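Long-range contacts in regulatory Subunit of Protein Kinase A (cAMP-dependent) from Euglena gracilis (Euglena gracilis, PDB 6RSX), which binds cyclic AMP in two cyclic nucleotide-binding domains and probably holds the kinase's catalytic subunit inactive until the nucleotide is bound: residues 68-74 with 124-130; 87-91 with 103-108. All coordinates share one frame; numbering follows the deposited sequence.

Contact 1: 68-74 with 124-130. With CMP (adenosine-3',5'-cyclic-monophosphate), chain B.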
# COMPACT_ATOMS: atom_id res chain seq x y z
N GLY A 68 21.43 -11.83 10.73
CA GLY A 68 21.80 -12.94 9.88
C GLY A 68 20.92 -14.18 9.99
O GLY A 68 21.03 -15.07 9.16
N HIS A 69 20.03 -14.24 10.97
CA HIS A 69 19.19 -15.41 11.12
C HIS A 69 17.91 -15.29 10.30
O HIS A 69 17.32 -14.21 10.16
CB HIS A 69 18.88 -15.62 12.60
CG HIS A 69 20.06 -16.08 13.40
ND1 HIS A 69 20.05 -17.23 14.15
CD2 HIS A 69 21.30 -15.55 13.55
CE1 HIS A 69 21.22 -17.39 14.75
NE2 HIS A 69 22.00 -16.38 14.39
N PHE A 70 17.46 -16.43 9.77
CA PHE A 70 16.25 -16.49 8.95
C PHE A 70 15.01 -16.59 9.84
O PHE A 70 14.87 -17.53 10.64
CB PHE A 70 16.28 -17.66 7.97
CG PHE A 70 17.23 -17.47 6.82
CD1 PHE A 70 18.56 -17.85 6.93
CD2 PHE A 70 16.81 -16.89 5.63
CE1 PHE A 70 19.44 -17.67 5.86
CE2 PHE A 70 17.71 -16.69 4.55
CZ PHE A 70 19.00 -17.08 4.67
N ILE A 71 14.09 -15.66 9.65
CA ILE A 71 12.80 -15.72 10.32
C ILE A 71 11.92 -16.79 9.69
O ILE A 71 11.16 -17.48 10.38
CB ILE A 71 12.16 -14.33 10.27
CG1 ILE A 71 13.02 -13.39 11.14
CG2 ILE A 71 10.75 -14.39 10.81
CD1 ILE A 71 13.19 -12.03 10.56
N MET A 72 12.02 -16.93 8.37
CA MET A 72 11.36 -17.98 7.62
C MET A 72 12.18 -18.27 6.37
O MET A 72 12.92 -17.41 5.87
CB MET A 72 9.94 -17.62 7.23
CG MET A 72 9.83 -16.34 6.31
SD MET A 72 8.10 -15.98 5.88
CE MET A 72 7.46 -15.58 7.48
N LYS A 73 12.07 -19.50 5.88
CA LYS A 73 12.73 -19.88 4.65
C LYS A 73 11.70 -20.16 3.57
O LYS A 73 10.63 -20.72 3.84
CB LYS A 73 13.63 -21.10 4.84
CG LYS A 73 14.62 -20.90 5.94
CD LYS A 73 16.01 -21.19 5.44
CE LYS A 73 16.39 -20.37 4.20
NZ LYS A 73 17.74 -20.80 3.71
N GLN A 74 12.05 -19.78 2.35
CA GLN A 74 11.22 -20.08 1.20
C GLN A 74 10.89 -21.58 1.23
O GLN A 74 11.72 -22.39 1.61
CB GLN A 74 11.94 -19.71 -0.08
CG GLN A 74 11.05 -19.74 -1.30
CD GLN A 74 11.78 -19.23 -2.52
OE1 GLN A 74 12.81 -18.58 -2.37
NE2 GLN A 74 11.29 -19.54 -3.73
N ARG A 124 5.90 -21.01 1.85
CA ARG A 124 6.46 -19.62 1.79
C ARG A 124 7.06 -19.31 0.42
O ARG A 124 7.85 -20.08 -0.14
CB ARG A 124 7.55 -19.44 2.85
CG ARG A 124 7.17 -19.61 4.33
CD ARG A 124 6.01 -18.70 4.76
NE ARG A 124 5.84 -18.75 6.21
CZ ARG A 124 4.97 -18.00 6.86
NH1 ARG A 124 4.22 -17.14 6.16
NH2 ARG A 124 4.92 -18.07 8.20
N ALA A 125 6.78 -18.10 -0.10
CA ALA A 125 7.28 -17.67 -1.40
C ALA A 125 8.68 -17.02 -1.37
O ALA A 125 9.27 -16.76 -2.43
CB ALA A 125 6.27 -16.68 -2.05
N ALA A 126 9.21 -16.73 -0.19
CA ALA A 126 10.49 -16.06 -0.07
C ALA A 126 11.07 -16.44 1.28
O ALA A 126 10.34 -16.78 2.21
CB ALA A 126 10.29 -14.54 -0.18
N SER A 127 12.40 -16.36 1.37
CA SER A 127 13.05 -16.33 2.66
C SER A 127 13.09 -14.90 3.19
O SER A 127 13.20 -13.93 2.41
CB SER A 127 14.47 -16.87 2.54
OG SER A 127 14.49 -18.25 2.08
N VAL A 128 13.07 -14.75 4.51
CA VAL A 128 13.18 -13.42 5.13
C VAL A 128 14.29 -13.49 6.16
O VAL A 128 14.19 -14.24 7.15
CB VAL A 128 11.86 -12.99 5.79
CG1 VAL A 128 11.98 -11.55 6.36
CG2 VAL A 128 10.72 -13.09 4.80
N GLN A 129 15.37 -12.73 5.93
CA GLN A 129 16.57 -12.84 6.75
C GLN A 129 16.81 -11.54 7.51
O GLN A 129 16.79 -10.46 6.91
CB GLN A 129 17.78 -13.15 5.87
CG GLN A 129 19.05 -13.29 6.67
CD GLN A 129 20.22 -13.77 5.81
OE1 GLN A 129 20.26 -13.50 4.62
NE2 GLN A 129 21.14 -14.52 6.41
N ALA A 130 17.05 -11.64 8.82
CA ALA A 130 17.36 -10.44 9.59
C ALA A 130 18.69 -9.88 9.10
O ALA A 130 19.68 -10.61 8.97
CB ALA A 130 17.45 -10.76 11.07
P CMP B . 4.75 -15.83 2.44
O1P CMP B . 3.80 -16.44 3.52
O2P CMP B . 4.91 -16.39 1.09
O5' CMP B . 6.25 -15.86 3.02
C5' CMP B . 7.27 -15.01 2.48
C4' CMP B . 6.70 -13.62 2.47
O4' CMP B . 7.55 -12.64 1.86
C3' CMP B . 5.44 -13.49 1.66
O3' CMP B . 4.36 -14.18 2.26
C2' CMP B . 5.27 -11.98 1.55
O2' CMP B . 4.62 -11.51 2.72
C1' CMP B . 6.75 -11.50 1.56
N9 CMP B . 7.22 -10.96 0.29
C8 CMP B . 7.89 -9.77 0.14
N7 CMP B . 8.21 -9.63 -1.13
C5 CMP B . 7.71 -10.69 -1.78
C6 CMP B . 7.76 -10.97 -3.12
N6 CMP B . 8.35 -10.26 -4.23
N1 CMP B . 7.19 -12.05 -3.61
C2 CMP B . 6.59 -12.91 -2.73
N3 CMP B . 6.52 -12.65 -1.38
C4 CMP B . 7.10 -11.52 -0.92
O HOH W 1 14.99 -18.24 -0.52

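Contact 2: 87-91 with 103-108. With CMP (adenosine-3',5'-cyclic-monophosphate), chain B.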
# COMPACT_ATOMS: atom_id res chain seq x y z
N GLY A 87 14.67 -3.00 13.26
CA GLY A 87 15.61 -3.69 12.41
C GLY A 87 15.13 -3.72 10.98
O GLY A 87 14.04 -3.26 10.64
N THR A 88 15.94 -4.31 10.12
CA THR A 88 15.56 -4.50 8.73
C THR A 88 15.76 -5.98 8.36
O THR A 88 16.56 -6.68 8.98
CB THR A 88 16.33 -3.63 7.77
OG1 THR A 88 17.72 -4.02 7.78
CG2 THR A 88 16.13 -2.09 8.17
N CYS A 89 15.05 -6.41 7.33
CA CYS A 89 15.07 -7.79 6.85
C CYS A 89 15.22 -7.79 5.34
O CYS A 89 14.69 -6.91 4.65
CB CYS A 89 13.75 -8.57 7.19
SG CYS A 89 13.51 -8.88 8.94
N ASN A 90 15.95 -8.77 4.81
CA ASN A 90 16.05 -8.96 3.37
C ASN A 90 15.05 -10.01 2.92
O ASN A 90 14.94 -11.07 3.53
CB ASN A 90 17.46 -9.39 2.95
CG ASN A 90 18.46 -8.20 3.00
OD1 ASN A 90 18.04 -7.05 3.03
ND2 ASN A 90 19.74 -8.49 3.04
N ILE A 91 14.36 -9.70 1.83
CA ILE A 91 13.49 -10.65 1.13
C ILE A 91 14.34 -11.30 0.05
O ILE A 91 14.88 -10.62 -0.84
CB ILE A 91 12.28 -9.94 0.50
CG1 ILE A 91 11.50 -9.15 1.55
CG2 ILE A 91 11.42 -10.96 -0.26
CD1 ILE A 91 11.03 -9.98 2.79
N HIS A 103 18.50 -11.51 -3.81
CA HIS A 103 17.93 -10.38 -3.10
C HIS A 103 16.85 -9.71 -3.93
O HIS A 103 17.04 -9.36 -5.11
CB HIS A 103 19.02 -9.36 -2.75
CG HIS A 103 18.48 -8.16 -2.04
ND1 HIS A 103 18.13 -7.00 -2.70
CD2 HIS A 103 18.19 -7.94 -0.74
CE1 HIS A 103 17.66 -6.12 -1.84
NE2 HIS A 103 17.68 -6.67 -0.64
N LYS A 104 15.71 -9.49 -3.30
CA LYS A 104 14.60 -8.82 -3.96
C LYS A 104 14.30 -7.44 -3.38
O LYS A 104 14.09 -6.49 -4.14
CB LYS A 104 13.32 -9.68 -3.90
CG LYS A 104 13.38 -10.98 -4.74
CD LYS A 104 13.52 -10.69 -6.22
CE LYS A 104 13.88 -11.92 -7.03
NZ LYS A 104 13.81 -11.61 -8.51
N SER A 105 14.30 -7.30 -2.05
CA SER A 105 14.02 -6.02 -1.42
C SER A 105 14.44 -6.10 0.03
O SER A 105 14.72 -7.19 0.56
CB SER A 105 12.53 -5.64 -1.53
OG SER A 105 11.71 -6.49 -0.74
N THR A 106 14.50 -4.94 0.67
CA THR A 106 14.76 -4.83 2.10
C THR A 106 13.57 -4.14 2.73
O THR A 106 13.07 -3.14 2.18
CB THR A 106 16.06 -4.04 2.35
OG1 THR A 106 17.12 -4.66 1.62
CG2 THR A 106 16.40 -3.94 3.82
N ILE A 107 13.10 -4.66 3.87
CA ILE A 107 11.95 -4.10 4.56
C ILE A 107 12.34 -3.71 5.98
O ILE A 107 13.33 -4.18 6.55
CB ILE A 107 10.73 -5.07 4.55
CG1 ILE A 107 11.10 -6.42 5.14
CG2 ILE A 107 10.26 -5.25 3.11
CD1 ILE A 107 9.86 -7.34 5.41
N GLY A 108 11.52 -2.85 6.57
CA GLY A 108 11.84 -2.35 7.89
C GLY A 108 10.63 -2.13 8.76
O GLY A 108 9.54 -2.66 8.49
P CMP B . 4.75 -15.83 2.44
O1P CMP B . 3.80 -16.44 3.52
O2P CMP B . 4.91 -16.39 1.09
O5' CMP B . 6.25 -15.86 3.02
C5' CMP B . 7.27 -15.01 2.48
C4' CMP B . 6.70 -13.62 2.47
O4' CMP B . 7.55 -12.64 1.86
C3' CMP B . 5.44 -13.49 1.66
O3' CMP B . 4.36 -14.18 2.26
C2' CMP B . 5.27 -11.98 1.55
O2' CMP B . 4.62 -11.51 2.72
C1' CMP B . 6.75 -11.50 1.56
N9 CMP B . 7.22 -10.96 0.29
C8 CMP B . 7.89 -9.77 0.14
N7 CMP B . 8.21 -9.63 -1.13
C5 CMP B . 7.71 -10.69 -1.78
C6 CMP B . 7.76 -10.97 -3.12
N6 CMP B . 8.35 -10.26 -4.23
N1 CMP B . 7.19 -12.05 -3.61
C2 CMP B . 6.59 -12.91 -2.73
N3 CMP B . 6.52 -12.65 -1.38
C4 CMP B . 7.10 -11.52 -0.92

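Contact 1: 68-74 with 124-130
At the edge of the cyclic nucleotide-binding beta-roll, strand 70-72 pairs antiparallel with strand 127-130, and the loop leading into the second strand cradles the phosphate of cyclic AMP. Arg124 NH1 gives a hydrogen bond to O1P of the nucleotide at 2.8 Å, with the oxygen at the edge of the guanidinium and near its plane. Ala125 N holds O2P, also at 2.8 Å. Met72 lies over one guanidinium face: its CE sits 3.5 Å from Arg124 CZ, over the centre of the group, and the bend at chi3 (66°) brings the methyl there. Asp79 forms a salt bridge with NH2 of the same arginine, so the phosphate-binding group is fixed from several directions.

Further along, Met72 CG packs on Val128 CG2, the two side chains running side by side. A beta bulge shifts the register between Phe70 and Met72. Gln129 lays its amide over one face of the Phe70 ring, the planes 18° apart, while its NE2 reaches Gly68 O in an almost straight 2.8 Å bond. Ser127 OG accepts from Gln74 N at 2.9 Å and shares a water with Gln74 OE1, which also takes a bond from Gln94 N. An arginine and a backbone N-H gripping the cyclic phosphate are typical of the phosphate-binding cassette of cyclic nucleotide-binding domains.

Contact 2: 87-91 with 103-108
Cys89 and Ile107 start the backbone pairing of this antiparallel beta hairpin, exchanging two hydrogen bonds: Cys89 N to Ile107 O and Ile107 N to Cys89 O, both 2.9 Å. The next hydrogen-bonded site is irregular. Ile91 N donates to Ser105 O, but Ile91 O accepts a hydrogen bond from Lys104 N at 2.8 Å, so Lys104 and Ser105 both face one residue, a classic beta bulge. Thr88 CA and Thr106 CA add C-H...O contacts to Ile107 O and Cys89 O.

Polar side chains meet on the face that carries Asn90 and Thr106, a non-hydrogen-bonded pair whose side chains lie alongside each other. Thr106 OG1 donates to Asn90 OD1 at 2.9 Å, approaching from 30° off the carbonyl plane. In the modelled conformer of His103, the same hydroxyl accepts from NE2 at 3.1 Å, near the imidazole plane, so three side chains are linked in a row. Amide and imidazole stand 84° apart, with Asn90 CG at the ring's edge. A leucine in place of Asn90 would probably leave the Thr106 hydroxyl without its acceptor and the Thr106 side chain freer to turn.

The other face is mainly apolar. Ile91 CD1 meets Ile107 CD1 at 3.9 Å, the two chains crossing at about a right angle, and Cys89 CB rests against Ile107 CG1. Ile91 has CG1 beside the backbone N (chi1 -55°), which turns the CG2 methyl to the adenine, 3.6 Å from N7 of the nucleotide. Val128 also packs on Cys89 and Ile91. The split by face is not complete, since the Ser105 hydroxyl lies beside Ile91, but it leaves hydroxyl, amide and imidazole bonded on one side, while on the other Ile91, backed by Ile107, gives the base a nonpolar contact.

Coming from the N terminus, the chain passes through 68-74, turning a corner at Ile71, and reaches 87-91 by way of strand 80-84 in the other sheet. After the loop joining strands 89-93 and 102-107 it runs back through 103-108, so contact 2 closes a hairpin. After strand 112-113 and helix 115-120 it returns at 124-130, where contact 1 closes the larger loop with the hairpin nested inside. Strand 127-130 runs between strands 70-72 and 89-93, and Gln129 O probably bonds to Asn90 N, joining both contacts in one antiparallel sheet of the roll. Together they reach the same nucleotide at different ends: contact 1 its phosphate, contact 2 its adenine.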